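Local coordinates for cytoplasmic export protein 1 (Saccharomyces cerevisiae, PDB 3VWA) that binds tRNA and takes part in nuclear tRNA export, probably collecting tRNA from export receptors at the nuclear pore and perhaps delivering aminoacylated tRNAs to the translation machinery, at residues Leu298-Ser303 against Ile346-Lys351; Ile327-Thr332 against Leu362-Lys367; Asn264-Tyr269 against Ser318-Pro323; Gln387-Ser392 against Leu398-Thr403. One frame throughout, in Å; residues are numbered along the deposited sequence.

All four contacts lie in the helical part of the chain, which follows the kinase-like domain and carries the HEAT repeats. Interaction 3 joins helix 255-271 to the start of helix 321-335, and interaction 2 uses that same helix further along, packing it on helix 355-368. Interaction 1 links helices 283-303 and 342-351. Its segments alternate along the chain with those of interactions 2 and 3, and its centre is about 16 Å from each of theirs. The three touch one another, through Leu329, Leu321 and Tyr269. Interaction 4 comes last, inside the HEAT 1 repeat, about 18 Å between centres from interaction 2. The overlapping contacts knit successive helices into one continuous stack.

Interaction 1. Residues Leu298-Ser303 against Ile346-Lys351; sequences LLMTQS and ITQSFK
The carboxamide of Gln348 meets Met300, with NE2 3.8 Å and OE1 4.0 Å from Met300 CB. The other flat group, the Phe350 ring, has Ile346 O at its edge in the ring plane, and its packing is with Leu361, Leu365 and Ile381 of other helices. Between helices 283-303 and 342-351 the main work is done by Met300, present as selenomethionine. Its CG lies beside the backbone N (chi1 -87°), and from there the chain runs out extended toward the other helix. The selenium comes 3.7 Å from Ser349 CB, and the terminal methyl presses closer still, with Met300 CE 3.4 Å from Ser349 CB, tighter than an ordinary carbon contact. Leu321 and Leu352 also touch this side chain. Ser349 OG turns away from it to donate a 2.9 Å hydrogen bond to Ile346 O, reaching that oxygen 26° out of the carbonyl plane; Phe350 N bonds to the same oxygen. At the margin, Thr301 crosses Gln348 at a slant, and Thr301 OG1 stays 3.8 Å from Gln348 NE2, too long for a bond; its weak partner is Lys297 O in its own helix. The axes of the two segments approach to 10.6 Å at 26°, a gap filled mainly by the long Met300 side chain with Gln348 beside it. Cohesion here is therefore van der Waals contact, with the serine's polar end satisfied inside its own helix.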
loop_
_atom_site.group_PDB
_atom_site.type_symbol
_atom_site.label_atom_id
_atom_site.label_comp_id
_atom_site.label_asym_id
_atom_site.label_seq_id
_atom_site.Cartn_x
_atom_site.Cartn_y
_atom_site.Cartn_z
ATOM N N LEU A 298 -7.580 -14.161 -12.134
ATOM C CA LEU A 298 -7.682 -15.453 -12.806
ATOM C C LEU A 298 -8.543 -16.420 -12.014
ATOM O O LEU A 298 -9.459 -17.033 -12.556
ATOM C CB LEU A 298 -6.320 -16.078 -13.138
ATOM C CG LEU A 298 -5.641 -15.842 -14.509
ATOM C CD1 LEU A 298 -6.666 -15.745 -15.649
ATOM C CD2 LEU A 298 -4.667 -14.645 -14.515
ATOM N N LEU A 299 -8.273 -16.540 -10.719
ATOM C CA LEU A 299 -9.027 -17.460 -9.878
ATOM C C LEU A 299 -10.523 -17.114 -9.812
ATOM O O LEU A 299 -11.360 -17.991 -9.641
ATOM C CB LEU A 299 -8.464 -17.426 -8.473
ATOM C CG LEU A 299 -7.032 -17.867 -8.312
ATOM C CD1 LEU A 299 -6.699 -17.633 -6.852
ATOM C CD2 LEU A 299 -6.910 -19.331 -8.695
HETATM N N MSE A 300 -10.833 -15.823 -9.908
HETATM C CA MSE A 300 -12.200 -15.331 -9.778
HETATM C C MSE A 300 -12.954 -15.630 -11.046
HETATM O O MSE A 300 -14.143 -15.919 -11.009
HETATM C CB MSE A 300 -12.156 -13.835 -9.482
HETATM C CG MSE A 300 -12.036 -13.655 -7.976
HETATM SE SE MSE A 300 -12.358 -11.744 -7.546
HETATM C CE MSE A 300 -11.471 -11.981 -5.814
ATOM N N THR A 301 -12.287 -15.556 -12.189
ATOM C CA THR A 301 -12.875 -16.093 -13.415
ATOM C C THR A 301 -13.108 -17.633 -13.339
ATOM O O THR A 301 -14.167 -18.130 -13.737
ATOM C CB THR A 301 -12.041 -15.657 -14.624
ATOM O OG1 THR A 301 -12.088 -14.234 -14.698
ATOM C CG2 THR A 301 -12.562 -16.263 -15.935
ATOM N N GLN A 302 -12.139 -18.371 -12.796
ATOM C CA GLN A 302 -12.274 -19.812 -12.544
ATOM C C GLN A 302 -13.477 -20.133 -11.674
ATOM O O GLN A 302 -14.061 -21.210 -11.796
ATOM C CB GLN A 302 -11.072 -20.331 -11.766
ATOM C CG GLN A 302 -9.821 -20.755 -12.518
ATOM C CD GLN A 302 -8.761 -21.247 -11.531
ATOM O OE1 GLN A 302 -8.867 -21.015 -10.321
ATOM N NE2 GLN A 302 -7.749 -21.937 -12.035
ATOM N N SER A 303 -13.792 -19.220 -10.751
ATOM C CA SER A 303 -14.851 -19.392 -9.752
ATOM C C SER A 303 -16.214 -19.573 -10.430
ATOM O O SER A 303 -17.035 -20.378 -9.990
ATOM C CB SER A 303 -14.880 -18.169 -8.831
ATOM O OG SER A 303 -14.854 -18.514 -7.457
ATOM N N ILE A 346 -12.076 -5.310 -6.872
ATOM C CA ILE A 346 -12.939 -5.255 -5.710
ATOM C C ILE A 346 -14.374 -5.445 -6.172
ATOM O O ILE A 346 -15.104 -6.192 -5.571
ATOM C CB ILE A 346 -12.749 -3.935 -4.936
ATOM C CG1 ILE A 346 -11.380 -3.941 -4.243
ATOM C CG2 ILE A 346 -13.904 -3.664 -3.977
ATOM C CD1 ILE A 346 -11.232 -4.940 -3.124
ATOM N N THR A 347 -14.730 -4.825 -7.287
ATOM C CA THR A 347 -16.045 -5.079 -7.961
ATOM C C THR A 347 -16.361 -6.539 -8.255
ATOM O O THR A 347 -17.446 -7.046 -7.928
ATOM C CB THR A 347 -16.138 -4.286 -9.267
ATOM O OG1 THR A 347 -16.090 -2.908 -8.933
ATOM C CG2 THR A 347 -17.476 -4.562 -10.003
ATOM N N GLN A 348 -15.398 -7.216 -8.863
ATOM C CA GLN A 348 -15.494 -8.615 -9.236
ATOM C C GLN A 348 -15.658 -9.463 -7.991
ATOM O O GLN A 348 -16.470 -10.420 -7.913
ATOM C CB GLN A 348 -14.162 -8.954 -9.930
ATOM C CG GLN A 348 -14.257 -9.576 -11.314
ATOM C CD GLN A 348 -13.053 -10.481 -11.623
ATOM O OE1 GLN A 348 -11.920 -10.224 -11.195
ATOM N NE2 GLN A 348 -13.310 -11.565 -12.349
ATOM N N SER A 349 -14.902 -9.102 -6.962
ATOM C CA SER A 349 -15.000 -9.853 -5.740
ATOM C C SER A 349 -16.344 -9.685 -5.022
ATOM O O SER A 349 -16.803 -10.625 -4.417
ATOM C CB SER A 349 -13.769 -9.635 -4.870
ATOM O OG SER A 349 -13.786 -8.359 -4.259
ATOM N N PHE A 350 -17.003 -8.531 -5.175
ATOM C CA PHE A 350 -18.383 -8.315 -4.668
ATOM C C PHE A 350 -19.453 -9.111 -5.417
ATOM O O PHE A 350 -20.446 -9.548 -4.821
ATOM C CB PHE A 350 -18.731 -6.806 -4.603
ATOM C CG PHE A 350 -18.412 -6.167 -3.248
ATOM C CD1 PHE A 350 -19.334 -6.236 -2.196
ATOM C CD2 PHE A 350 -17.168 -5.577 -2.997
ATOM C CE1 PHE A 350 -19.060 -5.714 -0.926
ATOM C CE2 PHE A 350 -16.894 -5.030 -1.733
ATOM C CZ PHE A 350 -17.840 -5.079 -0.696
ATOM N N LYS A 351 -19.224 -9.337 -6.707
ATOM C CA LYS A 351 -20.094 -10.179 -7.519
ATOM C C LYS A 351 -19.875 -11.664 -7.213
ATOM O O LYS A 351 -20.704 -12.481 -7.574
ATOM C CB LYS A 351 -19.817 -9.994 -9.016
ATOM C CG LYS A 351 -20.067 -8.631 -9.641
ATOM C CD LYS A 351 -19.833 -8.763 -11.141
ATOM C CE LYS A 351 -20.452 -7.629 -11.940
ATOM N NZ LYS A 351 -19.592 -6.406 -11.957
#

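Interaction 2. Residues Ile327-Thr332 against Leu362-Lys367; sequences IVLDLT and LIYLPK
Leu329 sits squarely over the ring of Tyr364. Its CB is 3.6 Å from the ring centroid and only 5° off the ring normal, a textbook CH-pi contact, while the branch beyond it leans toward the root of the ring, where Leu329 CD1 comes 3.6 Å from Tyr364 CD2. The tyrosine is aimed by its first torsion: CG lies beside the backbone N (chi1 -82°), which sends the ring across to helix 321-335 and carries the hydroxyl past Leu329 to the next residue. There Tyr364 OH lies 3.7 Å from Asp330 CB, and a water joins the two side chains, donating a hydrogen bond to Asp330 OD2 at 3.0 Å and lying 2.8 Å from Tyr364 OH. The second carboxylate oxygen, OD1, forms a salt bridge with Arg273 and probably a hydrogen bond with the Tyr269 hydroxyl. Just past the tyrosine, helix 355-368 is kinked, the N atoms of Pro366 and Lys367 both lacking a bond to the turn before; the proline has no N-H to give. Leu329 also packs on Ile346 of helix 342-351. A leucine laid against an aromatic face, with polar groups bridged at the margin, joins non-consecutive helices of the layered helical stack to which the HEAT repeats belong.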
loop_
_atom_site.group_PDB
_atom_site.type_symbol
_atom_site.label_atom_id
_atom_site.label_comp_id
_atom_site.label_asym_id
_atom_site.label_seq_id
_atom_site.Cartn_x
_atom_site.Cartn_y
_atom_site.Cartn_z
ATOM N N ILE A 327 -4.390 -10.810 1.870
ATOM C CA ILE A 327 -3.070 -10.238 1.748
ATOM C C ILE A 327 -3.131 -8.944 0.990
ATOM O O ILE A 327 -2.449 -7.972 1.326
ATOM C CB ILE A 327 -2.164 -11.200 0.982
ATOM C CG1 ILE A 327 -2.320 -12.635 1.510
ATOM C CG2 ILE A 327 -0.731 -10.761 0.928
ATOM C CD1 ILE A 327 -1.650 -12.910 2.820
ATOM N N VAL A 328 -3.898 -8.925 -0.096
ATOM C CA VAL A 328 -3.862 -7.774 -0.952
ATOM C C VAL A 328 -4.507 -6.597 -0.168
ATOM O O VAL A 328 -3.979 -5.481 -0.175
ATOM C CB VAL A 328 -4.569 -8.066 -2.289
ATOM C CG1 VAL A 328 -5.151 -6.810 -2.886
ATOM C CG2 VAL A 328 -3.606 -8.688 -3.281
ATOM N N LEU A 329 -5.635 -6.866 0.480
ATOM C CA LEU A 329 -6.402 -5.814 1.191
ATOM C C LEU A 329 -5.604 -5.274 2.344
ATOM O O LEU A 329 -5.603 -4.064 2.559
ATOM C CB LEU A 329 -7.739 -6.317 1.759
ATOM C CG LEU A 329 -8.822 -6.698 0.775
ATOM C CD1 LEU A 329 -9.908 -7.526 1.484
ATOM C CD2 LEU A 329 -9.325 -5.416 0.126
ATOM N N ASP A 330 -4.952 -6.176 3.071
ATOM C CA ASP A 330 -3.982 -5.799 4.114
ATOM C C ASP A 330 -2.836 -4.968 3.579
ATOM O O ASP A 330 -2.601 -3.866 4.034
ATOM C CB ASP A 330 -3.396 -7.028 4.853
ATOM C CG ASP A 330 -2.388 -6.631 5.971
ATOM O OD1 ASP A 330 -1.508 -7.452 6.312
ATOM O OD2 ASP A 330 -2.479 -5.517 6.548
ATOM N N LEU A 331 -2.111 -5.474 2.596
ATOM C CA LEU A 331 -0.875 -4.787 2.214
ATOM C C LEU A 331 -1.118 -3.480 1.463
ATOM O O LEU A 331 -0.290 -2.575 1.553
ATOM C CB LEU A 331 0.039 -5.702 1.417
ATOM C CG LEU A 331 0.628 -6.879 2.193
ATOM C CD1 LEU A 331 1.462 -7.674 1.221
ATOM C CD2 LEU A 331 1.463 -6.425 3.395
ATOM N N THR A 332 -2.202 -3.424 0.682
ATOM C CA THR A 332 -2.556 -2.214 -0.091
ATOM C C THR A 332 -2.893 -1.135 0.920
ATOM O O THR A 332 -2.387 -0.022 0.823
ATOM C CB THR A 332 -3.774 -2.371 -1.055
ATOM O OG1 THR A 332 -4.838 -3.073 -0.419
ATOM C CG2 THR A 332 -3.398 -3.135 -2.355
ATOM N N LEU A 362 -16.556 -7.100 3.784
ATOM C CA LEU A 362 -17.284 -6.278 4.714
ATOM C C LEU A 362 -16.325 -5.676 5.731
ATOM O O LEU A 362 -16.448 -4.500 6.015
ATOM C CB LEU A 362 -18.445 -7.047 5.383
ATOM C CG LEU A 362 -19.617 -7.473 4.530
ATOM C CD1 LEU A 362 -20.549 -8.328 5.375
ATOM C CD2 LEU A 362 -20.428 -6.351 3.898
ATOM N N ILE A 363 -15.388 -6.481 6.242
ATOM C CA ILE A 363 -14.293 -6.008 7.116
ATOM C C ILE A 363 -13.456 -4.871 6.557
ATOM O O ILE A 363 -13.069 -4.006 7.324
ATOM C CB ILE A 363 -13.345 -7.157 7.570
ATOM C CG1 ILE A 363 -14.074 -8.055 8.556
ATOM C CG2 ILE A 363 -12.090 -6.645 8.243
ATOM C CD1 ILE A 363 -13.710 -9.524 8.471
ATOM N N TYR A 364 -13.172 -4.868 5.244
ATOM C CA TYR A 364 -12.321 -3.839 4.674
ATOM C C TYR A 364 -13.090 -2.686 3.968
ATOM O O TYR A 364 -12.439 -1.808 3.455
ATOM C CB TYR A 364 -11.283 -4.439 3.712
ATOM C CG TYR A 364 -10.045 -5.016 4.414
ATOM C CD1 TYR A 364 -8.897 -4.243 4.645
ATOM C CD2 TYR A 364 -10.043 -6.336 4.830
ATOM C CE1 TYR A 364 -7.780 -4.770 5.318
ATOM C CE2 TYR A 364 -8.935 -6.901 5.453
ATOM C CZ TYR A 364 -7.814 -6.125 5.706
ATOM O OH TYR A 364 -6.781 -6.751 6.372
ATOM N N LEU A 365 -14.438 -2.697 3.938
ATOM C CA LEU A 365 -15.226 -1.731 3.143
ATOM C C LEU A 365 -14.984 -0.282 3.522
ATOM O O LEU A 365 -14.754 0.527 2.647
ATOM C CB LEU A 365 -16.750 -2.004 3.199
ATOM C CG LEU A 365 -17.499 -2.226 1.873
ATOM C CD1 LEU A 365 -18.993 -2.255 2.108
ATOM C CD2 LEU A 365 -17.146 -1.301 0.689
ATOM N N PRO A 366 -15.040 0.047 4.836
ATOM C CA PRO A 366 -14.734 1.432 5.277
ATOM C C PRO A 366 -13.367 1.886 4.788
ATOM O O PRO A 366 -13.228 2.971 4.311
ATOM C CB PRO A 366 -14.794 1.351 6.832
ATOM C CG PRO A 366 -15.457 0.033 7.148
ATOM C CD PRO A 366 -15.208 -0.871 5.982
ATOM N N LYS A 367 -12.383 1.014 4.813
ATOM C CA LYS A 367 -11.094 1.341 4.233
ATOM C C LYS A 367 -11.087 1.329 2.724
ATOM O O LYS A 367 -10.163 1.834 2.165
ATOM C CB LYS A 367 -10.022 0.352 4.723
ATOM C CG LYS A 367 -9.832 0.324 6.213
ATOM C CD LYS A 367 -8.357 0.323 6.522
ATOM C CE LYS A 367 -8.134 0.243 8.020
ATOM N NZ LYS A 367 -8.072 -1.200 8.385
HETATM O O HOH W 1 -5.212 -4.755 7.618
#

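Interaction 3. Residues Asn264-Tyr269 against Ser318-Pro323; sequences NLENLY and SHKLVP
Glu266 buries more surface than any other residue here, reaching from helix 255-271 to Lys320 in the 3-10 turn 318-320 and Pro323 in the first turn of helix 321-335. With CG anti to the backbone N (chi1 -180°) and an extended chain beyond, its carboxylate is delivered between Lys320 and Pro323. OE1 takes the salt bridge: Lys320 NZ donates to Glu266 OE1 at 2.7 Å, using the syn lone pair of that oxygen. The lysine bends at its second torsion (chi2 -60°) and then runs straight, bringing its ammonium alongside the carboxylate. OE2 rests on the proline ring instead, with Pro323 CB 3.3 Å from Glu266 OE2. The contact lies in the all-helical region that follows the kinase-like domain and leads into the HEAT-repeat stack, and it pins one helix to the first turn of the next but one, where a proline costs no backbone bond. Replacing Glu266 by an alanine would probably leave the Lys320 ammonium without its acid mate and open a gap over Pro323 and Phe324. A water adds to the grip, accepting from Lys320 NZ at 2.8 Å and making a weak bond to Glu266 OE2 at 3.3 Å.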
loop_
_atom_site.group_PDB
_atom_site.type_symbol
_atom_site.label_atom_id
_atom_site.label_comp_id
_atom_site.label_asym_id
_atom_site.label_seq_id
_atom_site.Cartn_x
_atom_site.Cartn_y
_atom_site.Cartn_z
ATOM N N ASN A 264 3.388 -19.980 -1.531
ATOM C CA ASN A 264 4.579 -19.743 -0.724
ATOM C C ASN A 264 4.512 -18.358 -0.073
ATOM O O ASN A 264 4.837 -18.191 1.116
ATOM C CB ASN A 264 5.838 -19.858 -1.580
ATOM C CG ASN A 264 6.198 -21.287 -1.828
ATOM O OD1 ASN A 264 5.711 -22.164 -1.119
ATOM N ND2 ASN A 264 7.072 -21.544 -2.819
ATOM N N LEU A 265 4.021 -17.379 -0.838
ATOM C CA LEU A 265 3.881 -16.029 -0.308
ATOM C C LEU A 265 2.925 -16.050 0.860
ATOM O O LEU A 265 3.210 -15.462 1.898
ATOM C CB LEU A 265 3.423 -15.056 -1.375
ATOM C CG LEU A 265 2.876 -13.672 -0.950
ATOM C CD1 LEU A 265 3.929 -12.895 -0.172
ATOM C CD2 LEU A 265 2.453 -12.874 -2.193
ATOM N N GLU A 266 1.802 -16.728 0.694
ATOM C CA GLU A 266 0.838 -16.817 1.769
ATOM C C GLU A 266 1.382 -17.442 3.068
ATOM O O GLU A 266 0.957 -17.044 4.132
ATOM C CB GLU A 266 -0.379 -17.643 1.334
ATOM C CG GLU A 266 -1.498 -17.818 2.383
ATOM C CD GLU A 266 -2.404 -19.022 2.059
ATOM O OE1 GLU A 266 -2.225 -19.637 0.985
ATOM O OE2 GLU A 266 -3.270 -19.399 2.871
ATOM N N ASN A 267 2.234 -18.468 2.971
ATOM C CA ASN A 267 2.692 -19.195 4.177
ATOM C C ASN A 267 3.691 -18.367 4.962
ATOM O O ASN A 267 3.716 -18.393 6.203
ATOM C CB ASN A 267 3.367 -20.505 3.849
ATOM C CG ASN A 267 2.383 -21.624 3.621
ATOM O OD1 ASN A 267 2.569 -22.413 2.697
ATOM N ND2 ASN A 267 1.342 -21.729 4.472
ATOM N N LEU A 268 4.548 -17.693 4.216
ATOM C CA LEU A 268 5.426 -16.695 4.789
ATOM C C LEU A 268 4.690 -15.524 5.450
ATOM O O LEU A 268 5.154 -14.992 6.482
ATOM C CB LEU A 268 6.276 -16.105 3.692
ATOM C CG LEU A 268 7.366 -16.942 3.068
ATOM C CD1 LEU A 268 7.936 -16.085 1.942
ATOM C CD2 LEU A 268 8.459 -17.340 4.094
ATOM N N TYR A 269 3.602 -15.062 4.811
ATOM C CA TYR A 269 2.739 -14.044 5.425
ATOM C C TYR A 269 2.070 -14.508 6.723
ATOM O O TYR A 269 2.015 -13.760 7.687
ATOM C CB TYR A 269 1.663 -13.584 4.450
ATOM C CG TYR A 269 0.680 -12.526 4.945
ATOM C CD1 TYR A 269 -0.507 -12.887 5.583
ATOM C CD2 TYR A 269 0.892 -11.192 4.683
ATOM C CE1 TYR A 269 -1.430 -11.950 5.984
ATOM C CE2 TYR A 269 -0.044 -10.257 5.031
ATOM C CZ TYR A 269 -1.187 -10.637 5.693
ATOM O OH TYR A 269 -2.133 -9.702 6.045
ATOM N N SER A 318 -10.032 -22.240 -5.994
ATOM C CA SER A 318 -10.906 -21.230 -5.416
ATOM C C SER A 318 -10.734 -21.047 -3.883
ATOM O O SER A 318 -11.085 -20.016 -3.336
ATOM C CB SER A 318 -12.358 -21.507 -5.852
ATOM O OG SER A 318 -13.264 -21.540 -4.738
ATOM N N HIS A 319 -10.132 -22.010 -3.209
ATOM C CA HIS A 319 -9.891 -21.911 -1.756
ATOM C C HIS A 319 -8.795 -20.913 -1.422
ATOM O O HIS A 319 -8.568 -20.594 -0.270
ATOM C CB HIS A 319 -9.500 -23.297 -1.195
ATOM C CG HIS A 319 -8.170 -23.788 -1.709
ATOM N ND1 HIS A 319 -7.939 -24.020 -3.033
ATOM C CD2 HIS A 319 -6.990 -24.091 -1.045
ATOM C CE1 HIS A 319 -6.679 -24.413 -3.200
ATOM N NE2 HIS A 319 -6.090 -24.467 -1.983
ATOM N N LYS A 320 -8.040 -20.474 -2.419
ATOM C CA LYS A 320 -7.049 -19.436 -2.197
ATOM C C LYS A 320 -7.630 -18.010 -2.332
ATOM O O LYS A 320 -6.932 -17.036 -2.077
ATOM C CB LYS A 320 -5.827 -19.626 -3.120
ATOM C CG LYS A 320 -5.078 -20.910 -2.886
ATOM C CD LYS A 320 -4.557 -20.980 -1.451
ATOM C CE LYS A 320 -3.365 -21.920 -1.363
ATOM N NZ LYS A 320 -2.969 -22.085 0.076
ATOM N N LEU A 321 -8.899 -17.900 -2.732
ATOM C CA LEU A 321 -9.525 -16.575 -2.917
ATOM C C LEU A 321 -9.497 -15.693 -1.678
ATOM O O LEU A 321 -9.018 -14.587 -1.728
ATOM C CB LEU A 321 -10.954 -16.720 -3.394
ATOM C CG LEU A 321 -11.045 -17.292 -4.808
ATOM C CD1 LEU A 321 -12.481 -17.785 -4.993
ATOM C CD2 LEU A 321 -10.672 -16.228 -5.811
ATOM N N VAL A 322 -10.032 -16.194 -0.583
ATOM C CA VAL A 322 -10.005 -15.521 0.727
ATOM C C VAL A 322 -8.583 -15.229 1.216
ATOM O O VAL A 322 -8.277 -14.098 1.541
ATOM C CB VAL A 322 -10.894 -16.289 1.759
ATOM C CG1 VAL A 322 -10.808 -15.712 3.171
ATOM C CG2 VAL A 322 -12.333 -16.244 1.297
ATOM N N PRO A 323 -7.680 -16.234 1.243
ATOM C CA PRO A 323 -6.351 -15.867 1.800
ATOM C C PRO A 323 -5.572 -14.850 0.980
ATOM O O PRO A 323 -5.030 -13.926 1.557
ATOM C CB PRO A 323 -5.585 -17.194 1.904
ATOM C CG PRO A 323 -6.583 -18.268 1.595
ATOM C CD PRO A 323 -7.803 -17.663 0.937
HETATM O O HOH W 2 -4.720 -22.299 2.229
#

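Interaction 4. Residues Gln387-Ser392 against Leu398-Thr403; sequences QGLTDS and LQTLKT
Gly388 and Thr400 bring the turn after helix 374-387 against helix 394-407, both within the HEAT 1 repeat. The closest backbone approach is here, 5.6 Å between Gly388 CA and Thr400 CA, and it depends on the absence of a side chain: Thr400 OG1 lies 3.4 Å from Gly388 CA, and a beta carbon on the glycine would run into that oxygen. The apolar contacts flank it. Leu389 reaches across to helix 394-407 with one methyl, its CD2 3.8 Å from Leu401 CB and about as near the backbone N of that residue, while Leu389 CG meets the methyl Thr400 CG2 at 4.1 Å. Phe423 backs Leu389, and Leu362 and Phe385 close round Thr400. Among the polar groups, the threonine hydroxyl is held by its own helix: OG1 lies beside the backbone N (chi1 -54°), where it bonds to Leu396 O. With an alanine at Thr400, the Leu396 carbonyl would probably lose its hydroxyl partner and a gap would be likely to open beside Gly388 and Leu389. Further along the turn, Asp391 makes a salt bridge with Arg355 of helix 355-368. The turn itself is fastened at Gln387 O, which takes two bonds from one residue, Thr390 N at 2.8 Å and Thr390 OG1 at 3.0 Å, the latter in the carbonyl plane on a lone pair.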
loop_
_atom_site.group_PDB
_atom_site.type_symbol
_atom_site.label_atom_id
_atom_site.label_comp_id
_atom_site.label_asym_id
_atom_site.label_seq_id
_atom_site.Cartn_x
_atom_site.Cartn_y
_atom_site.Cartn_z
ATOM N N GLN A 387 -27.523 -6.880 -1.052
ATOM C CA GLN A 387 -28.130 -8.218 -1.149
ATOM C C GLN A 387 -27.645 -9.068 -0.009
ATOM O O GLN A 387 -28.302 -10.045 0.359
ATOM C CB GLN A 387 -27.783 -8.911 -2.486
ATOM C CG GLN A 387 -28.380 -8.264 -3.728
ATOM C CD GLN A 387 -29.719 -7.586 -3.452
ATOM O OE1 GLN A 387 -30.780 -8.141 -3.692
ATOM N NE2 GLN A 387 -29.665 -6.364 -2.944
ATOM N N GLY A 388 -26.499 -8.716 0.560
ATOM C CA GLY A 388 -26.065 -9.427 1.801
ATOM C C GLY A 388 -27.203 -9.544 2.826
ATOM O O GLY A 388 -27.245 -10.481 3.642
ATOM N N LEU A 389 -28.161 -8.616 2.771
ATOM C CA LEU A 389 -29.221 -8.623 3.821
ATOM C C LEU A 389 -30.201 -9.724 3.631
ATOM O O LEU A 389 -30.904 -10.113 4.576
ATOM C CB LEU A 389 -29.998 -7.294 3.897
ATOM C CG LEU A 389 -29.240 -6.078 4.383
ATOM C CD1 LEU A 389 -30.134 -4.856 4.132
ATOM C CD2 LEU A 389 -28.879 -6.206 5.863
ATOM N N THR A 390 -30.228 -10.251 2.406
ATOM C CA THR A 390 -31.220 -11.243 2.047
ATOM C C THR A 390 -30.616 -12.630 1.909
ATOM O O THR A 390 -31.313 -13.561 1.535
ATOM C CB THR A 390 -31.982 -10.855 0.755
ATOM O OG1 THR A 390 -31.084 -10.882 -0.360
ATOM C CG2 THR A 390 -32.612 -9.467 0.872
ATOM N N ASP A 391 -29.327 -12.765 2.214
ATOM C CA ASP A 391 -28.605 -14.044 2.200
ATOM C C ASP A 391 -29.160 -14.971 3.293
ATOM O O ASP A 391 -29.704 -14.494 4.284
ATOM C CB ASP A 391 -27.114 -13.772 2.436
ATOM C CG ASP A 391 -26.219 -15.001 2.191
ATOM O OD1 ASP A 391 -25.834 -15.241 1.044
ATOM O OD2 ASP A 391 -25.866 -15.703 3.149
ATOM N N SER A 392 -28.994 -16.295 3.122
ATOM C CA SER A 392 -29.600 -17.273 4.005
ATOM C C SER A 392 -28.861 -17.411 5.295
ATOM O O SER A 392 -29.436 -17.847 6.279
ATOM C CB SER A 392 -29.734 -18.657 3.319
ATOM O OG SER A 392 -28.468 -19.292 3.129
ATOM N N LEU A 398 -26.579 -10.162 9.369
ATOM C CA LEU A 398 -26.194 -9.281 10.487
ATOM C C LEU A 398 -24.971 -8.431 10.146
ATOM O O LEU A 398 -24.994 -7.234 10.282
ATOM C CB LEU A 398 -25.916 -10.057 11.776
ATOM C CG LEU A 398 -25.604 -9.229 13.053
ATOM C CD1 LEU A 398 -26.767 -8.339 13.444
ATOM C CD2 LEU A 398 -25.192 -10.135 14.241
ATOM N N GLN A 399 -23.893 -9.041 9.676
ATOM C CA GLN A 399 -22.742 -8.193 9.375
ATOM C C GLN A 399 -23.027 -7.173 8.294
ATOM O O GLN A 399 -22.510 -6.055 8.381
ATOM C CB GLN A 399 -21.471 -8.967 9.052
ATOM C CG GLN A 399 -20.948 -9.784 10.224
ATOM C CD GLN A 399 -20.695 -8.940 11.463
ATOM O OE1 GLN A 399 -21.426 -9.045 12.404
ATOM N NE2 GLN A 399 -19.656 -8.101 11.451
ATOM N N THR A 400 -23.780 -7.544 7.251
ATOM C CA THR A 400 -24.104 -6.555 6.230
ATOM C C THR A 400 -24.820 -5.418 6.972
ATOM O O THR A 400 -24.478 -4.269 6.830
ATOM C CB THR A 400 -24.992 -7.133 5.109
ATOM O OG1 THR A 400 -24.400 -8.323 4.546
ATOM C CG2 THR A 400 -25.182 -6.136 4.006
ATOM N N LEU A 401 -25.796 -5.770 7.797
ATOM C CA LEU A 401 -26.569 -4.796 8.517
ATOM C C LEU A 401 -25.714 -3.816 9.294
ATOM O O LEU A 401 -25.854 -2.603 9.122
ATOM C CB LEU A 401 -27.614 -5.472 9.388
ATOM C CG LEU A 401 -28.418 -4.585 10.355
ATOM C CD1 LEU A 401 -29.232 -3.478 9.650
ATOM C CD2 LEU A 401 -29.319 -5.544 11.111
ATOM N N LYS A 402 -24.796 -4.330 10.083
ATOM C CA LYS A 402 -23.928 -3.492 10.925
ATOM C C LYS A 402 -22.929 -2.638 10.126
ATOM O O LYS A 402 -22.168 -1.831 10.685
ATOM C CB LYS A 402 -23.063 -4.390 11.800
ATOM C CG LYS A 402 -23.771 -5.172 12.883
ATOM C CD LYS A 402 -22.714 -5.635 13.878
ATOM C CE LYS A 402 -23.320 -6.496 14.985
ATOM N NZ LYS A 402 -22.349 -6.732 16.098
ATOM N N THR A 403 -22.841 -2.883 8.834
ATOM C CA THR A 403 -21.859 -2.183 8.024
ATOM C C THR A 403 -22.522 -1.008 7.296
ATOM O O THR A 403 -21.841 -0.205 6.723
ATOM C CB THR A 403 -21.215 -3.201 7.029
ATOM O OG1 THR A 403 -20.512 -4.175 7.806
ATOM C CG2 THR A 403 -20.234 -2.573 6.078
#